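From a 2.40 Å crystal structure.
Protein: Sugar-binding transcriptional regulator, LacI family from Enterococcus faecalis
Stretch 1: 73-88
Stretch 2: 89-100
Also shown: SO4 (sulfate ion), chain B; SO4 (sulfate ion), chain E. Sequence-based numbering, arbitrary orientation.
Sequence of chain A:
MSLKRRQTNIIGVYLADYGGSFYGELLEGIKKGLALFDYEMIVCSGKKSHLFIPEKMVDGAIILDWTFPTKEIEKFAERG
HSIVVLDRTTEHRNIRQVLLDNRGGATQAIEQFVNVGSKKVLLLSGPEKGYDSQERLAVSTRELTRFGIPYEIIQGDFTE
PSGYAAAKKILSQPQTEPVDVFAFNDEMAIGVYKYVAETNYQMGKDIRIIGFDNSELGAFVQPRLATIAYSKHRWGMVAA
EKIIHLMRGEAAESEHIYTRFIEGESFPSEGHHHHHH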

ATOM      1  N   ILE A  73       1.913  -6.614 -23.943  1.00 51.45           N
ATOM      2  CA  ILE A  73       3.037  -5.683 -23.772  1.00 51.41           C
ATOM      3  C   ILE A  73       3.710  -5.417 -25.119  1.00 48.28           C
ATOM      4  O   ILE A  73       3.925  -4.261 -25.482  1.00 49.67           O
ATOM      5  CB  ILE A  73       4.057  -6.160 -22.687  1.00 50.29           C
ATOM      6  CG1 ILE A  73       3.386  -6.189 -21.310  1.00 49.12           C
ATOM      7  CG2 ILE A  73       5.299  -5.267 -22.648  1.00 47.16           C
ATOM      8  CD1 ILE A  73       4.293  -6.572 -20.163  1.00 46.70           C
ATOM      9  N   GLU A  74       3.997  -6.487 -25.861  1.00 54.01           N
ATOM     10  CA  GLU A  74       4.546  -6.387 -27.219  1.00 62.02           C
ATOM     11  C   GLU A  74       3.695  -5.540 -28.177  1.00 66.41           C
ATOM     12  O   GLU A  74       4.238  -4.712 -28.909  1.00 71.09           O
ATOM     13  CB  GLU A  74       4.795  -7.776 -27.816  1.00 65.20           C
ATOM     14  CG  GLU A  74       6.253  -8.248 -27.741  1.00 71.29           C
ATOM     15  CD  GLU A  74       6.467  -9.464 -26.849  1.00 71.38           C
ATOM     16  OE1 GLU A  74       5.475 -10.096 -26.433  1.00 84.59           O
ATOM     17  OE2 GLU A  74       7.640  -9.804 -26.583  1.00 69.04           O
ATOM     18  N   LYS A  75       2.375  -5.742 -28.151  1.00 68.86           N
ATOM     19  CA  LYS A  75       1.428  -4.986 -28.987  1.00 71.72           C
ATOM     20  C   LYS A  75       1.428  -3.489 -28.682  1.00 74.34           C
ATOM     21  O   LYS A  75       1.271  -2.663 -29.585  1.00 77.35           O
ATOM     22  CB  LYS A  75       0.002  -5.519 -28.821  1.00 73.56           C
ATOM     23  CG  LYS A  75      -0.304  -6.792 -29.587  1.00 83.30           C
ATOM     24  CD  LYS A  75      -1.750  -7.209 -29.357  1.00 91.89           C
ATOM     25  CE  LYS A  75      -2.085  -8.493 -30.095  1.00100.19           C
ATOM     26  NZ  LYS A  75      -3.493  -8.915 -29.848  1.00103.06           N
ATOM     27  N   PHE A  76       1.595  -3.154 -27.404  1.00 73.68           N
ATOM     28  CA  PHE A  76       1.690  -1.770 -26.954  1.00 68.27           C
ATOM     29  C   PHE A  76       3.039  -1.161 -27.350  1.00 68.25           C
ATOM     30  O   PHE A  76       3.131   0.041 -27.592  1.00 68.43           O
ATOM     31  CB  PHE A  76       1.463  -1.700 -25.441  1.00 70.80           C
ATOM     32  CG  PHE A  76       1.268  -0.304 -24.905  1.00 72.59           C
ATOM     33  CD1 PHE A  76       0.276   0.528 -25.413  1.00 75.77           C
ATOM     34  CD2 PHE A  76       2.061   0.167 -23.862  1.00 75.92           C
ATOM     35  CE1 PHE A  76       0.097   1.813 -24.906  1.00 69.36           C
ATOM     36  CE2 PHE A  76       1.888   1.449 -23.349  1.00 72.56           C
ATOM     37  CZ  PHE A  76       0.906   2.273 -23.871  1.00 70.20           C
ATOM     38  N   ALA A  77       4.069  -2.003 -27.437  1.00 70.84           N
ATOM     39  CA  ALA A  77       5.413  -1.572 -27.833  1.00 73.58           C
ATOM     40  C   ALA A  77       5.527  -1.294 -29.333  1.00 78.44           C
ATOM     41  O   ALA A  77       6.233  -0.366 -29.748  1.00 80.72           O
ATOM     42  CB  ALA A  77       6.459  -2.596 -27.397  1.00 65.91           C
ATOM     43  N   GLU A  78       4.829  -2.099 -30.133  1.00 83.78           N
ATOM     44  CA  GLU A  78       4.837  -1.973 -31.596  1.00 84.39           C
ATOM     45  C   GLU A  78       4.063  -0.753 -32.104  1.00 83.63           C
ATOM     46  O   GLU A  78       4.297  -0.288 -33.220  1.00 88.23           O
ATOM     47  CB  GLU A  78       4.308  -3.253 -32.246  1.00 83.67           C
ATOM     48  CG  GLU A  78       5.275  -4.427 -32.172  1.00 84.31           C
ATOM     49  CD  GLU A  78       4.579  -5.780 -32.183  1.00 96.09           C
ATOM     50  OE1 GLU A  78       3.342  -5.829 -32.379  1.00 94.86           O
ATOM     51  OE2 GLU A  78       5.273  -6.800 -31.988  1.00 98.98           O
ATOM     52  N   ARG A  79       3.156  -0.232 -31.278  1.00 82.48           N
ATOM     53  CA  ARG A  79       2.432   1.006 -31.583  1.00 83.39           C
ATOM     54  C   ARG A  79       3.180   2.277 -31.142  1.00 84.02           C
ATOM     55  O   ARG A  79       2.566   3.332 -30.950  1.00 82.05           O
ATOM     56  CB  ARG A  79       1.023   0.973 -30.975  1.00 84.05           C
ATOM     57  CG  ARG A  79       0.026   0.124 -31.748  1.00 82.05           C
ATOM     58  CD  ARG A  79      -1.406   0.397 -31.303  1.00 83.29           C
ATOM     59  NE  ARG A  79      -1.687  -0.131 -29.969  1.00 86.13           N
ATOM     60  CZ  ARG A  79      -2.127  -1.362 -29.719  1.00 90.27           C
ATOM     61  NH1 ARG A  79      -2.347  -2.215 -30.713  1.00 90.59           N
ATOM     62  NH2 ARG A  79      -2.349  -1.743 -28.467  1.00 92.40           N
ATOM     63  N   GLY A  80       4.497   2.168 -30.977  1.00 84.63           N
ATOM     64  CA  GLY A  80       5.352   3.324 -30.704  1.00 83.04           C
ATOM     65  C   GLY A  80       5.613   3.676 -29.248  1.00 80.95           C
ATOM     66  O   GLY A  80       6.428   4.561 -28.966  1.00 83.84           O
ATOM     67  N   HIS A  81       4.935   2.996 -28.323  1.00 72.37           N
ATOM     68  CA  HIS A  81       5.114   3.266 -26.893  1.00 65.24           C
ATOM     69  C   HIS A  81       6.315   2.531 -26.317  1.00 60.39           C
ATOM     70  O   HIS A  81       6.543   1.358 -26.619  1.00 61.32           O
ATOM     71  CB  HIS A  81       3.867   2.894 -26.099  1.00 65.08           C
ATOM     72  CG  HIS A  81       2.651   3.681 -26.472  1.00 69.23           C
ATOM     73  ND1 HIS A  81       1.741   3.243 -27.409  1.00 65.21           N
ATOM     74  CD2 HIS A  81       2.187   4.870 -26.021  1.00 64.75           C
ATOM     75  CE1 HIS A  81       0.770   4.131 -27.524  1.00 59.20           C
ATOM     76  NE2 HIS A  81       1.018   5.129 -26.694  1.00 66.42           N
ATOM     77  N   SER A  82       7.073   3.232 -25.478  1.00 50.97           N
ATOM     78  CA  SER A  82       8.228   2.654 -24.799  1.00 44.79           C
ATOM     79  C   SER A  82       7.808   1.991 -23.498  1.00 41.85           C
ATOM     80  O   SER A  82       6.958   2.514 -22.783  1.00 42.02           O
ATOM     81  CB  SER A  82       9.261   3.738 -24.523  1.00 39.36           C
ATOM     82  OG  SER A  82       9.852   4.154 -25.733  1.00 55.57           O
ATOM     83  N   ILE A  83       8.400   0.838 -23.190  1.00 39.60           N
ATOM     84  CA  ILE A  83       8.037   0.083 -21.985  1.00 35.24           C
ATOM     85  C   ILE A  83       9.257  -0.383 -21.179  1.00 36.21           C
ATOM     86  O   ILE A  83      10.221  -0.887 -21.737  1.00 37.47           O
ATOM     87  CB  ILE A  83       7.114  -1.131 -22.323  1.00 37.53           C
ATOM     88  CG1 ILE A  83       5.815  -0.660 -22.984  1.00 36.50           C
ATOM     89  CG2 ILE A  83       6.751  -1.907 -21.063  1.00 28.80           C
ATOM     90  CD1 ILE A  83       5.203  -1.663 -23.899  1.00 41.62           C
ATOM     91  N   VAL A  84       9.210  -0.193 -19.864  1.00 32.52           N
ATOM     92  CA  VAL A  84      10.169  -0.828 -18.961  1.00 30.18           C
ATOM     93  C   VAL A  84       9.460  -1.901 -18.121  1.00 31.23           C
ATOM     94  O   VAL A  84       8.472  -1.625 -17.446  1.00 30.57           O
ATOM     95  CB  VAL A  84      10.911   0.205 -18.076  1.00 27.40           C
ATOM     96  CG1 VAL A  84      11.818  -0.489 -17.083  1.00 34.19           C
ATOM     97  CG2 VAL A  84      11.745   1.129 -18.950  1.00 30.38           C
ATOM     98  N   VAL A  85       9.947  -3.134 -18.212  1.00 32.11           N
ATOM     99  CA  VAL A  85       9.413  -4.227 -17.411  1.00 34.24           C
ATOM    100  C   VAL A  85      10.269  -4.464 -16.173  1.00 35.12           C
ATOM    101  O   VAL A  85      11.502  -4.396 -16.223  1.00 34.48           O
ATOM    102  CB  VAL A  85       9.223  -5.541 -18.226  1.00 33.03           C
ATOM    103  CG1 VAL A  85       8.035  -5.417 -19.167  1.00 29.28           C
ATOM    104  CG2 VAL A  85      10.476  -5.908 -18.992  1.00 34.81           C
ATOM    105  N   LEU A  86       9.592  -4.714 -15.060  1.00 30.64           N
ATOM    106  CA  LEU A  86      10.237  -4.918 -13.774  1.00 28.27           C
ATOM    107  C   LEU A  86      10.006  -6.345 -13.288  1.00 33.51           C
ATOM    108  O   LEU A  86      10.405  -6.710 -12.183  1.00 33.36           O
ATOM    109  CB  LEU A  86       9.668  -3.937 -12.744  1.00 29.91           C
ATOM    110  CG  LEU A  86       9.616  -2.427 -12.998  1.00 27.76           C
ATOM    111  CD1 LEU A  86       9.301  -1.733 -11.685  1.00 22.59           C
ATOM    112  CD2 LEU A  86      10.912  -1.873 -13.577  1.00 23.73           C
ATOM    113  N   ASP A  87       9.377  -7.156 -14.136  1.00 34.86           N
ATOM    114  CA  ASP A  87       8.808  -8.425 -13.701  1.00 40.33           C
ATOM    115  C   ASP A  87       9.108  -9.615 -14.610  1.00 42.26           C
ATOM    116  O   ASP A  87       8.702 -10.737 -14.301  1.00 46.48           O
ATOM    117  CB  ASP A  87       7.285  -8.273 -13.529  1.00 36.40           C
ATOM    118  CG  ASP A  87       6.571  -7.863 -14.822  1.00 41.15           C
ATOM    119  OD1 ASP A  87       7.227  -7.590 -15.852  1.00 38.17           O
ATOM    120  OD2 ASP A  87       5.329  -7.810 -14.808  1.00 42.33           O
ATOM    121  N   ARG A  88       9.796  -9.361 -15.726  1.00 39.61           N
ATOM    122  CA  ARG A  88      10.056 -10.376 -16.750  1.00 34.38           C
ATOM    123  C   ARG A  88      11.199  -9.971 -17.676  1.00 37.83           C
ATOM    124  O   ARG A  88      11.622  -8.812 -17.672  1.00 41.57           O
ATOM    125  CB  ARG A  88       8.798 -10.638 -17.581  1.00 33.80           C
ATOM    126  CG  ARG A  88       8.429  -9.526 -18.548  1.00 26.44           C
ATOM    127  CD  ARG A  88       6.983  -9.634 -18.965  1.00 26.93           C
ATOM    128  NE  ARG A  88       6.100  -9.129 -17.922  1.00 35.24           N
ATOM    129  CZ  ARG A  88       4.777  -9.234 -17.938  1.00 36.19           C
ATOM    130  NH1 ARG A  88       4.065  -8.722 -16.949  1.00 32.62           N
ATOM    131  NH2 ARG A  88       4.162  -9.833 -18.946  1.00 32.92           N
ATOM    132  N   THR A  89      11.692 -10.929 -18.462  1.00 35.86           N
ATOM    133  CA  THR A  89      12.720 -10.649 -19.470  1.00 41.39           C
ATOM    134  C   THR A  89      12.086 -10.468 -20.838  1.00 47.29           C
ATOM    135  O   THR A  89      10.981 -10.954 -21.097  1.00 49.25           O
ATOM    136  CB  THR A  89      13.795 -11.755 -19.576  1.00 36.29           C
ATOM    137  OG1 THR A  89      13.169 -13.007 -19.875  1.00 48.35           O
ATOM    138  CG2 THR A  89      14.594 -11.870 -18.289  1.00 38.86           C
ATOM    139  N   THR A  90      12.803  -9.775 -21.713  1.00 52.45           N
ATOM    140  CA  THR A  90      12.298  -9.438 -23.034  1.00 58.70           C
ATOM    141  C   THR A  90      13.451  -9.344 -24.028  1.00 62.97           C
ATOM    142  O   THR A  90      14.614  -9.213 -23.635  1.00 67.78           O
ATOM    143  CB  THR A  90      11.507  -8.110 -22.998  1.00 54.64           C
ATOM    144  OG1 THR A  90      10.881  -7.886 -24.266  1.00 69.28           O
ATOM    145  CG2 THR A  90      12.427  -6.936 -22.663  1.00 58.84           C
ATOM    146  N   GLU A  91      13.122  -9.424 -25.313  1.00 66.37           N
ATOM    147  CA  GLU A  91      14.110  -9.273 -26.370  1.00 71.01           C
ATOM    148  C   GLU A  91      13.593  -8.291 -27.415  1.00 71.26           C
ATOM    149  O   GLU A  91      14.315  -7.899 -28.338  1.00 70.45           O
ATOM    150  CB  GLU A  91      14.428 -10.632 -27.002  1.00 76.16           C
ATOM    151  CG  GLU A  91      15.886 -10.796 -27.427  1.00 90.32           C
ATOM    152  CD  GLU A  91      16.857 -10.698 -26.257  1.00 98.08           C
ATOM    153  OE1 GLU A  91      16.812 -11.574 -25.365  1.00 99.94           O
ATOM    154  OE2 GLU A  91      17.664  -9.745 -26.231  1.00100.95           O
ATOM    155  N   HIS A  92      12.335  -7.892 -27.239  1.00 67.66           N
ATOM    156  CA  HIS A  92      11.643  -6.973 -28.134  1.00 67.34           C
ATOM    157  C   HIS A  92      12.249  -5.575 -28.080  1.00 64.23           C
ATOM    158  O   HIS A  92      12.717  -5.127 -27.029  1.00 59.30           O
ATOM    159  CB  HIS A  92      10.160  -6.922 -27.759  1.00 67.07           C
ATOM    160  CG  HIS A  92       9.278  -6.340 -28.821  1.00 74.59           C
ATOM    161  ND1 HIS A  92       8.804  -5.047 -28.770  1.00 73.95           N
ATOM    162  CD2 HIS A  92       8.771  -6.882 -29.954  1.00 81.95           C
ATOM    163  CE1 HIS A  92       8.047  -4.815 -29.828  1.00 73.56           C
ATOM    164  NE2 HIS A  92       8.013  -5.912 -30.563  1.00 85.84           N
ATOM    165  N   ARG A  93      12.261  -4.899 -29.225  1.00 67.18           N
ATOM    166  CA  ARG A  93      12.684  -3.505 -29.281  1.00 71.65           C
ATOM    167  C   ARG A  93      11.600  -2.637 -28.648  1.00 68.01           C
ATOM    168  O   ARG A  93      10.427  -3.025 -28.629  1.00 65.33           O
ATOM    169  CB  ARG A  93      13.000  -3.060 -30.717  1.00 75.73           C
ATOM    170  CG  ARG A  93      11.854  -3.198 -31.716  1.00 86.46           C
ATOM    171  CD  ARG A  93      12.046  -2.264 -32.901  1.00 98.67           C
ATOM    172  NE  ARG A  93      11.880  -0.860 -32.522  1.00107.03           N
ATOM    173  CZ  ARG A  93      12.087   0.175 -33.333  1.00112.74           C
ATOM    174  NH1 ARG A  93      11.904   1.410 -32.884  1.00112.37           N
ATOM    175  NH2 ARG A  93      12.475  -0.016 -34.589  1.00114.68           N
ATOM    176  N   ASN A  94      12.010  -1.482 -28.121  1.00 59.30           N
ATOM    177  CA  ASN A  94      11.151  -0.583 -27.327  1.00 59.66           C
ATOM    178  C   ASN A  94      10.841  -1.050 -25.898  1.00 51.43           C
ATOM    179  O   ASN A  94      10.105  -0.383 -25.174  1.00 44.42           O
ATOM    180  CB  ASN A  94       9.859  -0.194 -28.066  1.00 61.02           C
ATOM    181  CG  ASN A  94       9.930   1.183 -28.677  1.00 74.94           C
ATOM    182  OD1 ASN A  94      10.548   2.098 -28.120  1.00 74.42           O
ATOM    183  ND2 ASN A  94       9.283   1.346 -29.824  1.00 86.50           N
ATOM    184  N   ILE A  95      11.403  -2.190 -25.497  1.00 46.31           N
ATOM    185  CA  ILE A  95      11.249  -2.677 -24.131  1.00 43.64           C
ATOM    186  C   ILE A  95      12.608  -2.868 -23.455  1.00 42.96           C
ATOM    187  O   ILE A  95      13.540  -3.380 -24.066  1.00 45.83           O
ATOM    188  CB  ILE A  95      10.385  -3.972 -24.050  1.00 47.90           C
ATOM    189  CG1 ILE A  95       9.112  -3.834 -24.905  1.00 42.15           C
ATOM    190  CG2 ILE A  95       9.999  -4.266 -22.597  1.00 44.56           C
ATOM    191  CD1 ILE A  95       8.293  -5.103 -25.045  1.00 40.39           C
ATOM    192  N   ARG A  96      12.720  -2.415 -22.207  1.00 39.74           N
ATOM    193  CA  ARG A  96      13.903  -2.660 -21.385  1.00 35.60           C
ATOM    194  C   ARG A  96      13.521  -3.294 -20.057  1.00 35.35           C
ATOM    195  O   ARG A  96      12.352  -3.283 -19.689  1.00 38.77           O
ATOM    196  CB  ARG A  96      14.678  -1.366 -21.147  1.00 29.22           C
ATOM    197  CG  ARG A  96      15.271  -0.774 -22.409  1.00 35.21           C
ATOM    198  CD  ARG A  96      16.308  -1.699 -23.071  1.00 34.23           C
ATOM    199  NE  ARG A  96      16.973  -0.969 -24.144  1.00 42.51           N
ATOM    200  CZ  ARG A  96      16.574  -0.974 -25.413  1.00 44.47           C
ATOM    201  NH1 ARG A  96      15.529  -1.704 -25.785  1.00 38.29           N
ATOM    202  NH2 ARG A  96      17.224  -0.253 -26.312  1.00 38.51           N
ATOM    203  N   GLN A  97      14.510  -3.831 -19.342  1.00 37.04           N
ATOM    204  CA  GLN A  97      14.278  -4.535 -18.078  1.00 34.29           C
ATOM    205  C   GLN A  97      15.010  -3.877 -16.928  1.00 32.12           C
ATOM    206  O   GLN A  97      16.190  -3.565 -17.047  1.00 43.48           O
ATOM    207  CB  GLN A  97      14.772  -5.980 -18.154  1.00 33.12           C
ATOM    208  CG  GLN A  97      14.314  -6.779 -19.351  1.00 41.71           C
ATOM    209  CD  GLN A  97      15.231  -7.962 -19.639  1.00 48.50           C
ATOM    210  OE1 GLN A  97      15.111  -8.607 -20.678  1.00 50.11           O
ATOM    211  NE2 GLN A  97      16.151  -8.253 -18.718  1.00 48.32           N
ATOM    212  N   VAL A  98      14.316  -3.663 -15.814  1.00 30.59           N
ATOM    213  CA  VAL A  98      14.984  -3.355 -14.546  1.00 31.09           C
ATOM    214  C   VAL A  98      14.505  -4.374 -13.515  1.00 32.65           C
ATOM    215  O   VAL A  98      13.449  -4.216 -12.908  1.00 37.41           O
ATOM    216  CB  VAL A  98      14.756  -1.898 -14.044  1.00 31.38           C
ATOM    217  CG1 VAL A  98      15.634  -1.619 -12.827  1.00 25.53           C
ATOM    218  CG2 VAL A  98      15.067  -0.887 -15.131  1.00 23.85           C
ATOM    219  N   LEU A  99      15.293  -5.429 -13.339  1.00 37.15           N
ATOM    220  CA  LEU A  99      14.859  -6.600 -12.581  1.00 36.24           C
ATOM    221  C   LEU A  99      15.598  -6.754 -11.263  1.00 37.56           C
ATOM    222  O   LEU A  99      16.725  -6.290 -11.122  1.00 37.09           O
ATOM    223  CB  LEU A  99      15.055  -7.863 -13.421  1.00 36.09           C
ATOM    224  CG  LEU A  99      14.455  -7.904 -14.828  1.00 34.70           C
ATOM    225  CD1 LEU A  99      14.762  -9.235 -15.479  1.00 29.67           C
ATOM    226  CD2 LEU A  99      12.955  -7.661 -14.805  1.00 31.08           C
ATOM    227  N   LEU A 100      14.956  -7.401 -10.293  1.00 37.83           N
ATOM    228  CA  LEU A 100      15.650  -7.787  -9.070  1.00 39.00           C
ATOM    229  C   LEU A 100      16.616  -8.917  -9.379  1.00 39.29           C
ATOM    230  O   LEU A 100      16.344  -9.765 -10.230  1.00 41.45           O
ATOM    231  CB  LEU A 100      14.675  -8.250  -7.987  1.00 32.31           C
ATOM    232  CG  LEU A 100      13.617  -7.278  -7.472  1.00 35.02           C
ATOM    233  CD1 LEU A 100      12.760  -7.970  -6.431  1.00 36.64           C
ATOM    234  CD2 LEU A 100      14.253  -6.025  -6.905  1.00 43.04           C
TER
HETATM  235  S   SO4 B 402      15.227  -0.181 -29.193  1.00101.99           S
HETATM  236  O1  SO4 B 402      15.099  -0.351 -30.636  1.00109.41           O
HETATM  237  O2  SO4 B 402      14.072   0.558 -28.695  1.00104.53           O
HETATM  238  O3  SO4 B 402      15.294  -1.495 -28.562  1.00 98.30           O
HETATM  239  O4  SO4 B 402      16.443   0.569 -28.892  1.00 99.53           O
HETATM  240  S   SO4 E 405      20.565   0.206 -25.383  1.00129.25           S
HETATM  241  O1  SO4 E 405      20.300  -0.924 -24.498  1.00130.78           O
HETATM  242  O2  SO4 E 405      19.499   1.196 -25.254  1.00125.12           O
HETATM  243  O3  SO4 E 405      21.841   0.819 -25.027  1.00128.56           O
HETATM  244  O4  SO4 E 405      20.619  -0.276 -26.760  1.00129.34           O
HETATM  245  O   HOH W   1      12.176  -8.605 -10.928  1.00 25.90           O

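The most unusual feature of this contact is the packing of His92 on the helix of the first stretch. Glu74 lays its CG over one face of the imidazole ring, 3.9 Å from the ring centroid, a CH-pi contact. The contact is made by the CG methylene of the glutamate, an aliphatic group suited to a ring face. Four residues further on, Glu78 OE2 accepts a weak hydrogen bond from His92 NE2 at 3.2 Å. Ala77 CB lies 3.7 Å from His92 CE1. Its small side chain lets the loop come close to the helix.

Beyond this loop the stretches run side by side as parallel strands, with Ile83, Val84 and Val85 paired with Ile95, Arg96 and Gln97. Four backbone hydrogen bonds join them. Ile83 N donates to Asn94 O at 2.9 Å, and Arg96 N donates to Ile83 O at 3.0 Å. Val85 N then donates to Arg96 O at 2.8 Å, and Val98 N to Val85 O at 2.9 Å. Ile83 and Val85 thus use both N and O, as parallel pairing requires of alternate residues. CA-H...O contacts lie between these bonds, such as Ile95 CA to Ile83 O at 3.2 Å.

The side chains sort onto two faces. Ile83, Val85, Ile95 and Gln97 share one. There Ile95 CD1 reaches Ile73 CG2 at 3.8 Å, its CG1 meets Ala77 CB at 3.8 Å, and its CG2 meets Val85 CG2 at 4.0 Å. The buried isoleucine so fills the space between helix and sheet. Val84 and Arg96 point to the other face. Val84 CG1 also packs on Val98 CG2 at 3.8 Å, and Leu86 CD2 lies 3.9 Å from Val98 CB.

Asn94 sits in the type II turn from His92 to Ile95, with a positive phi of 74°, a value asparagine tolerates well. Its OD1 accepts a hydrogen bond from Ser82 OG at 3.2 Å. Its backbone N donates to chain B sulfate O2 at 3.0 Å. Arg96 NH1 donates to O3 of the same ion at 2.8 Å, and Arg96 NH2 donates to chain E sulfate O2 at 2.9 Å. The sulfates probably come from the crystallisation liquor.

At the connection between the stretches, Arg88 NH1 forms a salt bridge with Asp87 OD2 at 2.6 Å. Thr90 N donates to Gln97 OE1 at 2.8 Å, which ties the loop back to its own strand. A water accepts from Leu100 N at 3.1 Å and donates to Leu86 O at 2.9 Å, linking the two stretches past the last direct backbone bond. In all, 839 Å² is buried, summed over both sides.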